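PDB 6SMF: 3-dehydroquinate dehydratase from Zymomonas mobilis subsp. mobilis, which catalyses the dehydration of 3-dehydroquinate to 3-dehydroshikimate, a step of the shikimate pathway leading to chorismate. Local coordinates for the interface of chains A and B. Coordinates in Å, arbitrary orientation; residue numbers count along the deposited sequence, not the author numbering. Chains: chain A/B, 3-dehydroquinate dehydratase.

The interface of chains A and B. Residues chain A 17, 19-20, 58; chain B 64, 68, 91, 94-95, 98-99.
The side-chain amide of B:Gln68 sits between A:Asn58 on one face and A:Asn19 on the other, with A:Asn17 at its NH2 edge. A:Asn17, A:Asn19 and A:Leu20 belong to the NGPNLNLLG signature of type II dehydroquinases, and this patch lies between two subunits of the dodecamer. Oxygen OE1 of B:Gln68 takes two N-H groups from opposite sides of its plane: ND2 of A:Asn19 at 2.6 Å and ND2 of A:Asn58 at 2.9 Å. Both donors stand well out of the carbonyl plane, off the lone pairs. The two asparagines meet the glutamine tip to tip but turn differently, the A:Asn58 amide nearly perpendicular to it (86°) and the A:Asn19 amide 40° away.

At the other end, NE2 of B:Gln68 gives a hydrogen bond to OD1 of A:Asn17 at 3.1 Å; that oxygen lies in the glutamine amide plane. NE2 also reaches OD1 of A:Asn19, on a lone pair of the acceptor, and makes a weak bond to OD1 of A:Asn58. CG of A:Asn19 lies between backbone N and carbonyl carbon (chi1 57°), directing the amide towards B:Gln68; the turn about the second torsion brings both OD1 and ND2 there. These bonds, spread over oxygen and nitrogen, should fix the flip of the glutamine amide. OD1 of A:Asn58 accepts the backbone N of A:Asn17, tying two chain A loops.

A:Asn17 lies against helix 90-98 of chain B. Its ND2 donates to the carbonyl O of B:Ala91 at 3.2 Å and hydrogen-bonds nearly straight to a water. The O of water 1 lies 3.0 Å from carboxylate OD2 of B:Asp94, a predicted substrate-binding residue. In this family the aspartate serves the adjacent subunit's active site, fitting its place beside A:Asn17.

Apolar groups flank the amides. CG2 of B:Ile64 presses on CB of A:Asn58 at 3.4 Å. A:Leu20 puts CD2 over the A:Asn19 face of B:Gln68, while its CD1 meets CB of B:Ala98 at 3.5 Å.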
loop_
_atom_site.group_PDB
_atom_site.type_symbol
_atom_site.label_atom_id
_atom_site.label_comp_id
_atom_site.label_asym_id
_atom_site.label_seq_id
_atom_site.Cartn_x
_atom_site.Cartn_y
_atom_site.Cartn_z
ATOM N N ASN A 17 18.794 -16.792 18.674
ATOM C CA ASN A 17 17.861 -17.899 18.954
ATOM C C ASN A 17 18.347 -19.226 18.337
ATOM O O ASN A 17 17.834 -20.308 18.722
ATOM C CB ASN A 17 16.470 -17.454 18.537
ATOM C CG ASN A 17 16.036 -16.220 19.291
ATOM O OD1 ASN A 17 15.963 -16.252 20.527
ATOM N ND2 ASN A 17 15.710 -15.167 18.554
ATOM N N ASN A 19 21.061 -20.624 18.965
ATOM C CA ASN A 19 21.635 -21.287 20.167
ATOM C C ASN A 19 20.596 -22.187 20.852
ATOM O O ASN A 19 21.056 -23.049 21.626
ATOM C CB ASN A 19 22.244 -20.260 21.129
ATOM C CG ASN A 19 21.291 -19.185 21.595
ATOM O OD1 ASN A 19 20.607 -18.574 20.769
ATOM N ND2 ASN A 19 21.197 -18.986 22.907
ATOM N N LEU A 20 19.292 -22.055 20.559
ATOM C CA LEU A 20 18.198 -22.840 21.235
ATOM C C LEU A 20 17.826 -24.099 20.445
ATOM O O LEU A 20 16.994 -24.887 20.935
ATOM C CB LEU A 20 16.925 -22.003 21.392
ATOM C CG LEU A 20 17.058 -20.706 22.173
ATOM C CD1 LEU A 20 15.693 -20.081 22.350
ATOM C CD2 LEU A 20 17.692 -20.932 23.517
ATOM N N ASN A 58 22.992 -13.187 20.047
ATOM C CA ASN A 58 21.637 -12.599 19.990
ATOM C C ASN A 58 21.758 -11.115 19.620
ATOM O O ASN A 58 20.707 -10.463 19.518
ATOM C CB ASN A 58 20.854 -12.868 21.278
ATOM C CG ASN A 58 20.793 -14.355 21.583
ATOM O OD1 ASN A 58 20.639 -15.155 20.653
ATOM N ND2 ASN A 58 20.979 -14.741 22.858
ATOM N N ILE B 64 16.981 -10.431 24.630
ATOM C CA ILE B 64 16.930 -11.810 24.083
ATOM C C ILE B 64 17.700 -12.731 25.027
ATOM O O ILE B 64 17.105 -13.735 25.480
ATOM C CB ILE B 64 17.421 -11.845 22.626
ATOM C CG1 ILE B 64 16.446 -11.060 21.732
ATOM C CG2 ILE B 64 17.598 -13.281 22.158
ATOM C CD1 ILE B 64 17.035 -10.565 20.454
ATOM N N GLN B 68 16.153 -15.883 27.153
ATOM C CA GLN B 68 16.726 -17.243 27.022
ATOM C C GLN B 68 17.179 -17.724 28.411
ATOM O O GLN B 68 17.001 -18.956 28.729
ATOM C CB GLN B 68 17.881 -17.242 26.021
ATOM C CG GLN B 68 17.493 -16.823 24.599
ATOM C CD GLN B 68 18.656 -16.908 23.636
ATOM O OE1 GLN B 68 19.786 -17.095 24.074
ATOM N NE2 GLN B 68 18.390 -16.784 22.332
ATOM N N ALA B 91 13.344 -10.460 16.236
ATOM C CA ALA B 91 14.248 -11.320 17.017
ATOM C C ALA B 91 13.626 -11.582 18.383
ATOM O O ALA B 91 13.723 -12.738 18.871
ATOM C CB ALA B 91 15.623 -10.707 17.086
ATOM N N ASP B 94 10.749 -14.000 18.029
ATOM C CA ASP B 94 11.253 -15.381 17.864
ATOM C C ASP B 94 11.688 -15.953 19.230
ATOM O O ASP B 94 11.406 -17.149 19.499
ATOM C CB ASP B 94 12.392 -15.412 16.850
ATOM C CG ASP B 94 11.916 -15.619 15.429
ATOM O OD1 ASP B 94 10.758 -15.914 15.245
ATOM O OD2 ASP B 94 12.731 -15.523 14.536
ATOM N N ALA B 95 12.342 -15.141 20.050
ATOM C CA ALA B 95 12.819 -15.529 21.394
ATOM C C ALA B 95 11.617 -15.947 22.232
ATOM O O ALA B 95 11.636 -17.046 22.768
ATOM C CB ALA B 95 13.576 -14.379 22.030
ATOM N N ALA B 98 10.248 -19.216 20.922
ATOM C CA ALA B 98 11.186 -20.350 21.089
ATOM C C ALA B 98 11.099 -20.897 22.513
ATOM O O ALA B 98 11.129 -22.143 22.664
ATOM C CB ALA B 98 12.592 -19.934 20.782
ATOM N N ILE B 99 10.975 -20.008 23.501
ATOM C CA ILE B 99 10.942 -20.380 24.946
ATOM C C ILE B 99 9.527 -20.806 25.341
ATOM O O ILE B 99 8.584 -20.379 24.692
ATOM C CB ILE B 99 11.483 -19.248 25.831
ATOM C CG1 ILE B 99 10.488 -18.086 25.951
ATOM C CG2 ILE B 99 12.864 -18.815 25.345
ATOM C CD1 ILE B 99 10.967 -16.941 26.866
HETATM O O HOH W 1 15.611 -15.287 15.395
#